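Long-range contacts in malonyl CoA reductase (malonate semialdehyde-forming) (Sulfolobus tokodaii, PDB 2EP5), which probably catalyses the NADPH-dependent reduction of malonyl-CoA to malonate semialdehyde (3-oxopropanoate) and belongs to the aspartate-semialdehyde dehydrogenase family: residues P294-V300 with V323-D327; M15-M20 with L329-A334; R112-V117 with K210-K214; P281-I286 with E303-T309; I256-K262 with R312-E316. All coordinates share one frame. Residue numbers count along the deposited sequence, not the author numbering.

How the contacts relate
From the N terminus, contact 2 opens first, on the helix after the first strand of the nucleotide-binding domain, and closes last, at 329-334, so its loop encloses all the others. Within it contact 3 closes at 210-214, before the rest open, and joins a nucleotide-domain loop to helix 204-215. Contact 5 then opens at 256-262 and brackets contact 4, which pairs edge strand 285-287 with strand 308-316; contact 5 ends on the same strand. Contact 1 crosses both, since 294-300 lies inside their loops and 323-327 beyond. Contacts 1, 4 and 5 thus share the mixed sheet, where L325 N meets T309 O, while R331 NH1 to M306 O links contact 2 to contact 4.

Contact 1: P294-V300 with V323-D327; sequences PQPIIDV and VVLGD
A cis peptide bond precedes P294, and its ring, C-gamma endo, turns toward strand 323-326. P294 CD lies 3.8 Å from V323 CG1 (V323 chi1 t), and P294 CG lies 3.6 Å from L325 CB. The nearest CA pairs, P294 with L325 (6.3 Å) and V300 with D327 (5.3 Å), set the register. L325 is central: chi1 is t, but chi2 of -105° lies between wells, and CD1 comes 3.6 Å from V300 N, 4.1 Å from D299 CB and 4.2 Å from P296 CA. This is a short helical turn laid on the mixed sheet of the dimerisation domain, and the L325 side chain is about 5 Å from that of H244, the predicted proton acceptor. Q295 is the N-cap; its O accepts from D299 N at 2.8 Å, while D299, chi1 m, returns OD2 to Q295 N at 3.1 Å. D299 OD1 pairs with R293. The Q295 CA-to-CB bond points away from the strand; with chi1 m and chi2 t, OE1 accepts a hydrogen bond from N196 ND2 of the second subunit. V300, chi1 p, has CG2 4.1 Å and O 3.6 Å from D327 CB. D327, chi1 t, directs OD1 to L329 N and V330 N.

Contact 2: M15-M20 with L329-A334; sequences MVGQKM and LVRGAA
L329 (chi1 m, chi2 t), A334 and K19 carry most of this largely apolar interface, K19 through its methylene chain, between helix 15-20 and the 329-334 turn. L329 points at the helix: its CD1 lies 3.7 Å from M15 CE, its CD2 4.4 Å from V16 CG2, and its CB 4.1 Å from K19 CG. A334 comes closest, its CB 3.3 Å from M20 CG and 3.7 Å from K19 CB; the CA atoms of M20 and A334 are 5.1 Å apart. The helix follows the first strand of the Rossmann fold, and G17 ends its glycine-rich GxxGxxG sequence; the contact packs this helix against the turn between strand 319-326 and helix 334-347, joining the nucleotide-binding part to the chain after the mixed sheet. A type I turn, V330 to A333, is closed by A333 N to V330 O at 3.1 Å, and A334 N also bonds L329 O at 2.9 Å. A333 is the N-cap of helix 334-347; its CB meets V16 CG2 (chi1 t) at 3.6 Å and lies about 5 Å from the side chain of C151, the predicted thioester-forming cysteine. K19 (chi1 -97°, off-well, chi2 m) lays CD 4.2 Å from V330 CG2.

Contact 3: R112-V117 with K210-K214; sequences RMDPDV and KELTK
K214 is fully extended, all four chi angles t, and NZ donates to three backbone carbonyls: R112 O at 3.0 Å, D114 O at 2.8 Å and V117 O at 2.5 Å. A water accepts from K214 NZ at 2.9 Å and bonds M113 O weakly, also at 2.9 Å. The loop folds around this charge through a type I turn from D114 to V117 (V117 N to D114 O, 2.9 Å), overlapped by an Asx turn, D116 N to D114 OD1, 2.8 Å. R112 NH1 forms a salt bridge with E211 OE2 at 3.1 Å; R112 NH2 holds N107 O, and E211 OE1 takes N150 N, just before the predicted catalytic C151. M113, m at all three chi angles, packs CE 4.0 Å from K210 CB and SD 3.8 Å from E211 CG; M113 and E211 are the nearest CA pair, at 7.0 Å. The contact joins the nucleotide-domain loop to helix 204-215, whose L212 packs on helix 151-160, while V117 leans on strand 144-147 and helix 132-140.

Contact 4: P281-I286 with E303-T309; sequences PKQPII and ESGMAVT
This is parallel strand pairing at one edge of the mixed sheet of the dimerisation domain, where short strand 285-287 lies alongside the start of strand 308-316. The connection between them carries helix 296-299 and a weakly bonded turn around 303-305. I285 pairs with V308 (CA-CA 5.1 Å) and I286 with T309 (4.7 Å), tied by V308 N to P284 O at 3.0 Å and I286 N to V308 O at 2.8 Å. I285 and V308 share one face, I285 CG1 3.9 Å from V308 CG2, and V308 packs on helix 151-160; I286 and T309 occupy the other face. Ahead of strand 308-316, E303 (chi1 m, chi2 t) reaches into the 281-283 backbone: its OE1 accepts from Q283 N at 3.2 Å and weakly from K282 N at 2.8 Å. Positive, left-handed phi at E303, S304 and G305 turns the chain, and G305 at 90/15 calls for glycine. P281 CD rests 3.8 Å from M306 CB, and I286 CD1 (chi1 m, chi2 t) lies 4.1 Å from A307 CB.

Contact 5: I256-K262 with R312-E316; sequences INIEEIK and RIRHE
Apolar packing holds helix 258-262 to strand 312-316, whose axes approach to 9.0 Å at 153° between N-to-C directions, near antiparallel; the nearest CA pairs are I258 with H315 (6.5 Å) and K262 with I313 (7.4 Å). I258 (t, p) presses CD1 3.8 Å from I313 CG2 and 3.7 Å from H315 CB. I313 (m, t) meets I261 CG2 through its CG2 at 4.2 Å and K262 CG through its CD1 at 3.9 Å. A CH-pi contact places I256 CB over a face of the H315 ring, 4.1 Å from its centroid. Within the segments, N257 is the helix N-cap, its OD1 accepting from E260 N at 2.9 Å; K262 NZ pairs with E259 OE2 at 3.3 Å, and R314 NE with E316 OE2 at 2.7 Å. The helix lies on the surface against the mixed sheet; I261 and, just before the helix, I256 touch L320 of strand 319-326, while R312, whose CA-to-CB bond points away from helix 258-262, forms salt bridges with E291 and E205 of the second subunit, E291 being of the same chain.

Contact 1: P294-V300 with V323-D327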
# COMPACT_ATOMS: atom_id res chain seq x y z
N PRO A 294 -18.01 2.46 10.46
CA PRO A 294 -17.65 2.94 9.11
C PRO A 294 -16.27 2.52 8.62
O PRO A 294 -15.41 2.12 9.40
CB PRO A 294 -17.74 4.45 9.27
CG PRO A 294 -17.13 4.63 10.65
CD PRO A 294 -17.81 3.53 11.46
N GLN A 295 -16.09 2.63 7.31
CA GLN A 295 -14.83 2.30 6.65
C GLN A 295 -14.54 3.39 5.63
O GLN A 295 -15.41 3.78 4.85
CB GLN A 295 -14.91 0.96 5.92
CG GLN A 295 -14.87 -0.28 6.79
CD GLN A 295 -14.88 -1.54 5.94
OE1 GLN A 295 -14.09 -1.67 5.02
NE2 GLN A 295 -15.79 -2.46 6.26
N PRO A 296 -13.31 3.91 5.62
CA PRO A 296 -12.91 4.96 4.68
C PRO A 296 -13.36 4.74 3.23
O PRO A 296 -14.04 5.59 2.66
CB PRO A 296 -11.39 4.95 4.81
CG PRO A 296 -11.22 4.72 6.27
CD PRO A 296 -12.21 3.61 6.55
N ILE A 297 -13.00 3.59 2.64
CA ILE A 297 -13.35 3.34 1.24
C ILE A 297 -14.84 3.22 0.93
O ILE A 297 -15.23 3.30 -0.23
CB ILE A 297 -12.63 2.07 0.68
CG1 ILE A 297 -13.12 0.81 1.40
CG2 ILE A 297 -11.14 2.22 0.84
CD1 ILE A 297 -12.51 -0.47 0.85
N ILE A 298 -15.67 3.07 1.95
CA ILE A 298 -17.11 2.95 1.74
C ILE A 298 -17.89 4.19 2.12
O ILE A 298 -18.78 4.61 1.39
CB ILE A 298 -17.72 1.79 2.57
CG1 ILE A 298 -17.08 0.45 2.20
CG2 ILE A 298 -19.24 1.74 2.34
CD1 ILE A 298 -17.50 -0.67 3.13
N ASP A 299 -17.55 4.78 3.27
CA ASP A 299 -18.29 5.92 3.79
C ASP A 299 -17.68 7.31 3.71
O ASP A 299 -18.36 8.30 3.97
CB ASP A 299 -18.66 5.62 5.24
CG ASP A 299 -19.40 4.30 5.39
OD1 ASP A 299 -20.52 4.19 4.86
OD2 ASP A 299 -18.85 3.37 6.03
N VAL A 300 -16.41 7.41 3.36
CA VAL A 300 -15.76 8.72 3.29
C VAL A 300 -16.50 9.76 2.44
O VAL A 300 -16.52 10.94 2.79
CB VAL A 300 -14.31 8.60 2.76
CG1 VAL A 300 -14.31 8.38 1.25
CG2 VAL A 300 -13.52 9.85 3.12
N VAL A 323 -17.51 4.90 16.99
CA VAL A 323 -16.53 5.14 15.94
C VAL A 323 -17.14 6.09 14.91
O VAL A 323 -18.24 5.86 14.41
CB VAL A 323 -16.11 3.82 15.22
CG1 VAL A 323 -15.13 4.13 14.09
CG2 VAL A 323 -15.46 2.85 16.22
N VAL A 324 -16.42 7.17 14.62
CA VAL A 324 -16.90 8.16 13.66
C VAL A 324 -15.88 8.33 12.54
O VAL A 324 -14.67 8.20 12.75
CB VAL A 324 -17.14 9.51 14.35
CG1 VAL A 324 -15.83 10.03 14.94
CG2 VAL A 324 -17.73 10.50 13.37
N LEU A 325 -16.38 8.63 11.35
CA LEU A 325 -15.53 8.82 10.19
C LEU A 325 -16.01 10.04 9.42
O LEU A 325 -17.21 10.30 9.36
CB LEU A 325 -15.59 7.58 9.31
CG LEU A 325 -14.65 7.37 8.10
CD1 LEU A 325 -15.40 7.59 6.81
CD2 LEU A 325 -13.43 8.27 8.20
N GLY A 326 -15.07 10.79 8.87
CA GLY A 326 -15.43 11.97 8.09
C GLY A 326 -14.36 12.30 7.06
O GLY A 326 -13.20 11.91 7.20
N ASP A 327 -14.76 13.01 6.01
CA ASP A 327 -13.83 13.42 4.96
C ASP A 327 -13.10 14.64 5.54
O ASP A 327 -13.71 15.70 5.73
CB ASP A 327 -14.61 13.81 3.71
CG ASP A 327 -13.71 14.11 2.52
OD1 ASP A 327 -12.61 14.67 2.72
OD2 ASP A 327 -14.13 13.81 1.38

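Contact 2: M15-M20 with L329-A334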
# COMPACT_ATOMS: atom_id res chain seq x y z
N MET A 15 -4.21 21.06 -1.35
CA MET A 15 -5.32 20.11 -1.46
C MET A 15 -6.64 20.73 -1.05
O MET A 15 -7.63 20.62 -1.79
CB MET A 15 -5.06 18.87 -0.60
CG MET A 15 -4.09 17.88 -1.22
SD MET A 15 -4.01 16.31 -0.30
CE MET A 15 -5.43 15.46 -0.98
N VAL A 16 -6.69 21.37 0.12
CA VAL A 16 -7.92 21.99 0.58
C VAL A 16 -8.33 23.09 -0.40
O VAL A 16 -9.52 23.28 -0.69
CB VAL A 16 -7.77 22.59 1.99
CG1 VAL A 16 -8.95 23.50 2.31
CG2 VAL A 16 -7.67 21.46 3.01
N GLY A 17 -7.34 23.80 -0.93
CA GLY A 17 -7.61 24.85 -1.89
C GLY A 17 -8.27 24.32 -3.15
O GLY A 17 -9.26 24.88 -3.63
N GLN A 18 -7.74 23.23 -3.70
CA GLN A 18 -8.30 22.66 -4.92
C GLN A 18 -9.71 22.15 -4.67
O GLN A 18 -10.58 22.29 -5.53
CB GLN A 18 -7.39 21.55 -5.46
CG GLN A 18 -5.98 22.05 -5.80
CD GLN A 18 -5.13 21.01 -6.50
OE1 GLN A 18 -3.89 21.09 -6.50
NE2 GLN A 18 -5.78 20.03 -7.11
N LYS A 19 -9.95 21.58 -3.49
CA LYS A 19 -11.30 21.10 -3.15
C LYS A 19 -12.27 22.29 -3.20
O LYS A 19 -13.35 22.20 -3.78
CB LYS A 19 -11.33 20.51 -1.74
CG LYS A 19 -11.20 19.00 -1.69
CD LYS A 19 -12.44 18.30 -2.23
CE LYS A 19 -12.16 16.83 -2.46
NZ LYS A 19 -13.34 16.09 -2.98
N MET A 20 -11.88 23.39 -2.57
CA MET A 20 -12.72 24.57 -2.53
C MET A 20 -12.95 25.14 -3.92
O MET A 20 -14.07 25.51 -4.27
CB MET A 20 -12.10 25.63 -1.61
CG MET A 20 -12.05 25.18 -0.16
SD MET A 20 -11.26 26.36 0.94
CE MET A 20 -12.61 27.48 1.26
N LEU A 329 -10.99 16.53 4.15
CA LEU A 329 -10.84 17.59 3.15
C LEU A 329 -12.09 18.45 2.97
O LEU A 329 -12.00 19.64 2.65
CB LEU A 329 -10.46 16.98 1.80
CG LEU A 329 -9.13 16.23 1.69
CD1 LEU A 329 -8.94 15.80 0.24
CD2 LEU A 329 -7.97 17.12 2.14
N VAL A 330 -13.25 17.83 3.16
CA VAL A 330 -14.53 18.50 2.99
C VAL A 330 -15.10 18.94 4.34
O VAL A 330 -15.04 20.12 4.70
CB VAL A 330 -15.52 17.54 2.27
CG1 VAL A 330 -16.86 18.20 2.06
CG2 VAL A 330 -14.93 17.13 0.93
N ARG A 331 -15.66 18.00 5.08
CA ARG A 331 -16.22 18.29 6.39
C ARG A 331 -15.14 18.95 7.26
O ARG A 331 -15.43 19.85 8.04
CB ARG A 331 -16.67 17.01 7.08
CG ARG A 331 -17.38 17.25 8.39
CD ARG A 331 -18.78 17.73 8.09
NE ARG A 331 -19.20 18.84 8.93
CZ ARG A 331 -20.39 19.42 8.84
NH1 ARG A 331 -21.27 18.99 7.95
NH2 ARG A 331 -20.70 20.41 9.65
N GLY A 332 -13.91 18.49 7.10
CA GLY A 332 -12.82 19.01 7.89
C GLY A 332 -12.13 20.27 7.43
O GLY A 332 -11.25 20.76 8.14
N ALA A 333 -12.50 20.80 6.27
CA ALA A 333 -11.88 22.02 5.76
C ALA A 333 -12.70 22.78 4.71
O ALA A 333 -13.47 23.68 5.06
CB ALA A 333 -10.50 21.71 5.21
N ALA A 334 -12.55 22.40 3.44
CA ALA A 334 -13.24 23.06 2.32
C ALA A 334 -14.74 23.28 2.51
O ALA A 334 -15.22 24.41 2.46
CB ALA A 334 -13.01 22.28 1.03

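Contact 3: R112-V117 with K210-K214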
# COMPACT_ATOMS: atom_id res chain seq x y z
N ARG A 112 -7.69 30.62 15.93
CA ARG A 112 -8.81 29.73 16.20
C ARG A 112 -9.29 29.77 17.65
O ARG A 112 -10.48 29.62 17.92
CB ARG A 112 -8.46 28.28 15.85
CG ARG A 112 -8.62 27.92 14.40
CD ARG A 112 -8.33 26.43 14.25
NE ARG A 112 -8.11 26.00 12.88
CZ ARG A 112 -7.34 24.97 12.56
NH1 ARG A 112 -6.73 24.28 13.52
NH2 ARG A 112 -7.18 24.61 11.29
N MET A 113 -8.36 29.96 18.58
CA MET A 113 -8.71 29.99 19.99
C MET A 113 -8.77 31.41 20.57
O MET A 113 -8.78 31.58 21.79
CB MET A 113 -7.73 29.11 20.78
CG MET A 113 -7.80 27.62 20.42
SD MET A 113 -9.47 26.88 20.61
CE MET A 113 -9.63 26.82 22.42
N ASP A 114 -8.82 32.42 19.71
CA ASP A 114 -8.92 33.80 20.17
C ASP A 114 -10.35 33.97 20.67
O ASP A 114 -11.29 33.71 19.93
CB ASP A 114 -8.64 34.78 19.02
CG ASP A 114 -8.60 36.23 19.49
OD1 ASP A 114 -9.63 36.73 20.01
OD2 ASP A 114 -7.55 36.87 19.34
N PRO A 115 -10.51 34.40 21.93
CA PRO A 115 -11.80 34.63 22.60
C PRO A 115 -12.77 35.55 21.87
O PRO A 115 -13.98 35.49 22.12
CB PRO A 115 -11.38 35.23 23.95
CG PRO A 115 -10.04 34.62 24.19
CD PRO A 115 -9.39 34.71 22.83
N ASP A 116 -12.26 36.38 20.97
CA ASP A 116 -13.13 37.29 20.21
C ASP A 116 -13.39 36.80 18.80
O ASP A 116 -14.10 37.44 18.02
CB ASP A 116 -12.50 38.69 20.14
CG ASP A 116 -12.21 39.26 21.51
OD1 ASP A 116 -13.08 39.16 22.40
OD2 ASP A 116 -11.10 39.81 21.69
N VAL A 117 -12.81 35.65 18.46
CA VAL A 117 -12.97 35.10 17.13
C VAL A 117 -13.80 33.82 17.17
O VAL A 117 -13.46 32.87 17.89
CB VAL A 117 -11.60 34.81 16.49
CG1 VAL A 117 -11.78 34.31 15.07
CG2 VAL A 117 -10.76 36.08 16.51
N LYS A 210 -8.47 21.17 22.93
CA LYS A 210 -8.83 22.56 23.16
C LYS A 210 -9.95 23.06 22.26
O LYS A 210 -10.94 23.62 22.74
CB LYS A 210 -7.60 23.46 23.00
CG LYS A 210 -6.50 23.18 24.01
CD LYS A 210 -5.39 24.24 23.93
CE LYS A 210 -4.22 23.88 24.84
NZ LYS A 210 -4.68 23.55 26.23
N GLU A 211 -9.80 22.86 20.95
CA GLU A 211 -10.81 23.31 20.00
C GLU A 211 -12.17 22.69 20.25
O GLU A 211 -13.20 23.33 20.07
CB GLU A 211 -10.35 23.02 18.57
CG GLU A 211 -9.29 23.99 18.08
CD GLU A 211 -8.80 23.65 16.68
OE1 GLU A 211 -9.63 23.28 15.82
OE2 GLU A 211 -7.59 23.78 16.43
N LEU A 212 -12.18 21.43 20.68
CA LEU A 212 -13.43 20.75 20.97
C LEU A 212 -14.15 21.50 22.12
O LEU A 212 -15.38 21.55 22.18
CB LEU A 212 -13.14 19.30 21.36
CG LEU A 212 -13.93 18.16 20.71
CD1 LEU A 212 -14.06 18.38 19.22
CD2 LEU A 212 -13.24 16.84 21.01
N THR A 213 -13.35 22.10 23.00
CA THR A 213 -13.88 22.86 24.14
C THR A 213 -14.63 24.12 23.69
O THR A 213 -15.65 24.50 24.28
CB THR A 213 -12.72 23.27 25.08
OG1 THR A 213 -12.38 22.17 25.93
CG2 THR A 213 -13.11 24.44 25.92
N LYS A 214 -14.14 24.76 22.64
CA LYS A 214 -14.78 25.97 22.11
C LYS A 214 -15.95 25.64 21.19
O LYS A 214 -16.98 26.30 21.22
CB LYS A 214 -13.76 26.82 21.37
CG LYS A 214 -14.27 28.18 20.96
CD LYS A 214 -13.15 29.01 20.35
CE LYS A 214 -13.62 30.41 20.00
NZ LYS A 214 -12.48 31.23 19.52
O HOH W 1 -11.62 31.00 22.32

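Contact 4: P281-I286 with E303-T309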
# COMPACT_ATOMS: atom_id res chain seq x y z
N PRO A 281 -25.40 19.10 4.22
CA PRO A 281 -25.92 17.76 3.88
C PRO A 281 -27.30 17.58 4.52
O PRO A 281 -27.61 18.25 5.50
CB PRO A 281 -24.87 16.83 4.50
CG PRO A 281 -24.49 17.57 5.74
CD PRO A 281 -24.35 19.01 5.25
N LYS A 282 -28.12 16.70 3.96
CA LYS A 282 -29.46 16.46 4.51
C LYS A 282 -29.39 15.85 5.92
O LYS A 282 -30.21 16.17 6.78
CB LYS A 282 -30.26 15.52 3.60
CG LYS A 282 -31.24 16.21 2.66
CD LYS A 282 -30.56 16.81 1.45
CE LYS A 282 -31.57 17.13 0.34
NZ LYS A 282 -32.28 15.90 -0.15
N GLN A 283 -28.43 14.96 6.14
CA GLN A 283 -28.25 14.32 7.45
C GLN A 283 -26.76 14.40 7.78
O GLN A 283 -25.97 13.55 7.36
CB GLN A 283 -28.70 12.86 7.41
CG GLN A 283 -28.96 12.28 8.80
CD GLN A 283 -29.34 10.80 8.79
OE1 GLN A 283 -30.22 10.37 8.04
NE2 GLN A 283 -28.68 10.02 9.64
N PRO A 284 -26.35 15.42 8.56
CA PRO A 284 -24.94 15.61 8.94
C PRO A 284 -24.29 14.43 9.64
O PRO A 284 -23.07 14.28 9.63
CB PRO A 284 -24.98 16.87 9.80
CG PRO A 284 -26.34 16.79 10.43
CD PRO A 284 -27.21 16.37 9.27
N ILE A 285 -25.11 13.58 10.25
CA ILE A 285 -24.61 12.41 10.94
C ILE A 285 -25.35 11.17 10.46
O ILE A 285 -26.58 11.11 10.51
CB ILE A 285 -24.78 12.53 12.46
CG1 ILE A 285 -24.06 13.78 12.98
CG2 ILE A 285 -24.23 11.27 13.14
CD1 ILE A 285 -24.35 14.11 14.46
N ILE A 286 -24.60 10.18 9.99
CA ILE A 286 -25.19 8.93 9.52
C ILE A 286 -24.81 7.83 10.50
O ILE A 286 -23.64 7.71 10.89
CB ILE A 286 -24.65 8.53 8.13
CG1 ILE A 286 -25.07 9.56 7.09
CG2 ILE A 286 -25.14 7.14 7.76
CD1 ILE A 286 -24.41 9.35 5.73
N GLU A 303 -22.64 11.90 1.38
CA GLU A 303 -23.19 13.21 1.07
C GLU A 303 -22.13 14.23 0.66
O GLU A 303 -22.01 15.31 1.24
CB GLU A 303 -24.00 13.72 2.27
CG GLU A 303 -25.16 12.80 2.60
CD GLU A 303 -26.05 13.32 3.72
OE1 GLU A 303 -26.62 14.42 3.55
OE2 GLU A 303 -26.18 12.62 4.75
N SER A 304 -21.34 13.86 -0.34
CA SER A 304 -20.29 14.71 -0.86
C SER A 304 -19.16 14.95 0.12
O SER A 304 -18.30 15.81 -0.12
CB SER A 304 -20.88 16.04 -1.31
OG SER A 304 -21.97 15.81 -2.19
N GLY A 305 -19.14 14.20 1.21
CA GLY A 305 -18.09 14.37 2.20
C GLY A 305 -18.41 15.38 3.28
O GLY A 305 -17.52 15.82 4.01
N MET A 306 -19.69 15.75 3.38
CA MET A 306 -20.12 16.71 4.40
C MET A 306 -20.78 16.01 5.58
O MET A 306 -21.01 16.62 6.62
CB MET A 306 -21.10 17.73 3.80
CG MET A 306 -20.41 18.88 3.09
SD MET A 306 -19.17 19.63 4.17
CE MET A 306 -20.22 20.62 5.23
N ALA A 307 -21.08 14.73 5.41
CA ALA A 307 -21.70 13.97 6.47
C ALA A 307 -20.67 13.04 7.12
O ALA A 307 -19.79 12.51 6.45
CB ALA A 307 -22.88 13.15 5.91
N VAL A 308 -20.77 12.87 8.43
CA VAL A 308 -19.86 11.98 9.14
C VAL A 308 -20.62 10.68 9.39
O VAL A 308 -21.85 10.69 9.54
CB VAL A 308 -19.42 12.56 10.49
CG1 VAL A 308 -18.67 13.86 10.28
CG2 VAL A 308 -20.63 12.74 11.40
N THR A 309 -19.91 9.57 9.42
CA THR A 309 -20.56 8.29 9.64
C THR A 309 -20.13 7.71 10.98
O THR A 309 -18.93 7.60 11.25
CB THR A 309 -20.22 7.30 8.52
OG1 THR A 309 -20.51 7.90 7.25
CG2 THR A 309 -21.01 6.02 8.68

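Contact 5: I256-K262 with R312-E316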
# COMPACT_ATOMS: atom_id res chain seq x y z
N ILE A 256 -27.26 5.71 30.48
CA ILE A 256 -27.21 5.88 29.04
C ILE A 256 -28.17 4.97 28.29
O ILE A 256 -28.11 3.74 28.42
CB ILE A 256 -25.77 5.63 28.52
CG1 ILE A 256 -24.84 6.73 29.04
CG2 ILE A 256 -25.77 5.58 27.01
CD1 ILE A 256 -23.37 6.46 28.81
N ASN A 257 -29.08 5.58 27.53
CA ASN A 257 -30.05 4.84 26.72
C ASN A 257 -29.43 4.71 25.33
O ASN A 257 -29.52 5.62 24.50
CB ASN A 257 -31.36 5.63 26.63
CG ASN A 257 -32.45 4.85 25.90
OD1 ASN A 257 -32.21 4.26 24.85
ND2 ASN A 257 -33.66 4.86 26.45
N ILE A 258 -28.80 3.57 25.08
CA ILE A 258 -28.14 3.34 23.81
C ILE A 258 -29.00 3.64 22.57
O ILE A 258 -28.53 4.30 21.64
CB ILE A 258 -27.62 1.89 23.73
CG1 ILE A 258 -26.47 1.80 22.75
CG2 ILE A 258 -28.75 0.93 23.36
CD1 ILE A 258 -25.19 2.42 23.27
N GLU A 259 -30.24 3.16 22.55
CA GLU A 259 -31.12 3.38 21.42
C GLU A 259 -31.51 4.84 21.23
O GLU A 259 -31.64 5.32 20.10
CB GLU A 259 -32.39 2.52 21.55
CG GLU A 259 -32.14 1.00 21.48
CD GLU A 259 -31.44 0.56 20.20
OE1 GLU A 259 -31.99 0.79 19.10
OE2 GLU A 259 -30.33 -0.02 20.29
N GLU A 260 -31.71 5.56 22.33
CA GLU A 260 -32.07 6.97 22.22
C GLU A 260 -30.89 7.73 21.60
O GLU A 260 -31.09 8.66 20.81
CB GLU A 260 -32.41 7.56 23.59
CG GLU A 260 -32.89 9.01 23.52
CD GLU A 260 -34.29 9.14 22.92
OE1 GLU A 260 -34.57 8.49 21.89
OE2 GLU A 260 -35.11 9.92 23.47
N ILE A 261 -29.68 7.33 21.96
CA ILE A 261 -28.47 7.95 21.43
C ILE A 261 -28.39 7.76 19.91
O ILE A 261 -28.14 8.71 19.18
CB ILE A 261 -27.20 7.36 22.12
CG1 ILE A 261 -27.05 7.97 23.52
CG2 ILE A 261 -25.96 7.63 21.28
CD1 ILE A 261 -25.86 7.45 24.28
N LYS A 262 -28.61 6.53 19.45
CA LYS A 262 -28.57 6.26 18.02
C LYS A 262 -29.62 7.13 17.33
O LYS A 262 -29.38 7.70 16.27
CB LYS A 262 -28.87 4.78 17.74
CG LYS A 262 -27.78 3.83 18.21
CD LYS A 262 -28.20 2.38 17.97
CE LYS A 262 -27.16 1.40 18.47
NZ LYS A 262 -27.66 -0.01 18.42
N ARG A 312 -20.60 1.24 15.51
CA ARG A 312 -20.16 0.53 16.71
C ARG A 312 -20.55 1.28 17.99
O ARG A 312 -19.81 1.28 18.96
CB ARG A 312 -18.64 0.35 16.65
CG ARG A 312 -18.13 -0.02 15.26
CD ARG A 312 -17.90 -1.50 15.11
NE ARG A 312 -16.67 -1.93 15.74
CZ ARG A 312 -16.59 -2.67 16.84
NH1 ARG A 312 -17.69 -3.11 17.43
NH2 ARG A 312 -15.41 -2.97 17.35
N ILE A 313 -21.72 1.91 17.98
CA ILE A 313 -22.20 2.63 19.15
C ILE A 313 -22.50 1.59 20.22
O ILE A 313 -23.38 0.74 20.05
CB ILE A 313 -23.47 3.44 18.80
CG1 ILE A 313 -23.12 4.54 17.80
CG2 ILE A 313 -24.08 4.04 20.06
CD1 ILE A 313 -24.32 5.32 17.30
N ARG A 314 -21.76 1.64 21.33
CA ARG A 314 -21.94 0.65 22.37
C ARG A 314 -21.77 1.17 23.80
O ARG A 314 -20.96 2.07 24.07
CB ARG A 314 -20.94 -0.49 22.11
CG ARG A 314 -21.00 -1.66 23.09
CD ARG A 314 -19.86 -2.62 22.77
NE ARG A 314 -19.79 -3.77 23.68
CZ ARG A 314 -20.62 -4.80 23.66
NH1 ARG A 314 -21.61 -4.85 22.78
NH2 ARG A 314 -20.47 -5.80 24.53
N HIS A 315 -22.55 0.60 24.71
CA HIS A 315 -22.51 0.97 26.12
C HIS A 315 -22.07 -0.19 27.00
O HIS A 315 -22.78 -1.18 27.15
CB HIS A 315 -23.89 1.47 26.57
CG HIS A 315 -23.99 1.72 28.05
ND1 HIS A 315 -22.96 2.28 28.79
CD2 HIS A 315 -25.01 1.53 28.91
CE1 HIS A 315 -23.35 2.41 30.04
NE2 HIS A 315 -24.59 1.96 30.15
N GLU A 316 -20.87 -0.08 27.56
CA GLU A 316 -20.36 -1.10 28.46
C GLU A 316 -20.27 -0.45 29.83
O GLU A 316 -20.79 0.65 30.04
CB GLU A 316 -18.97 -1.58 28.01
CG GLU A 316 -18.93 -2.11 26.59
CD GLU A 316 -17.73 -3.00 26.33
OE1 GLU A 316 -16.63 -2.69 26.84
OE2 GLU A 316 -17.88 -4.01 25.61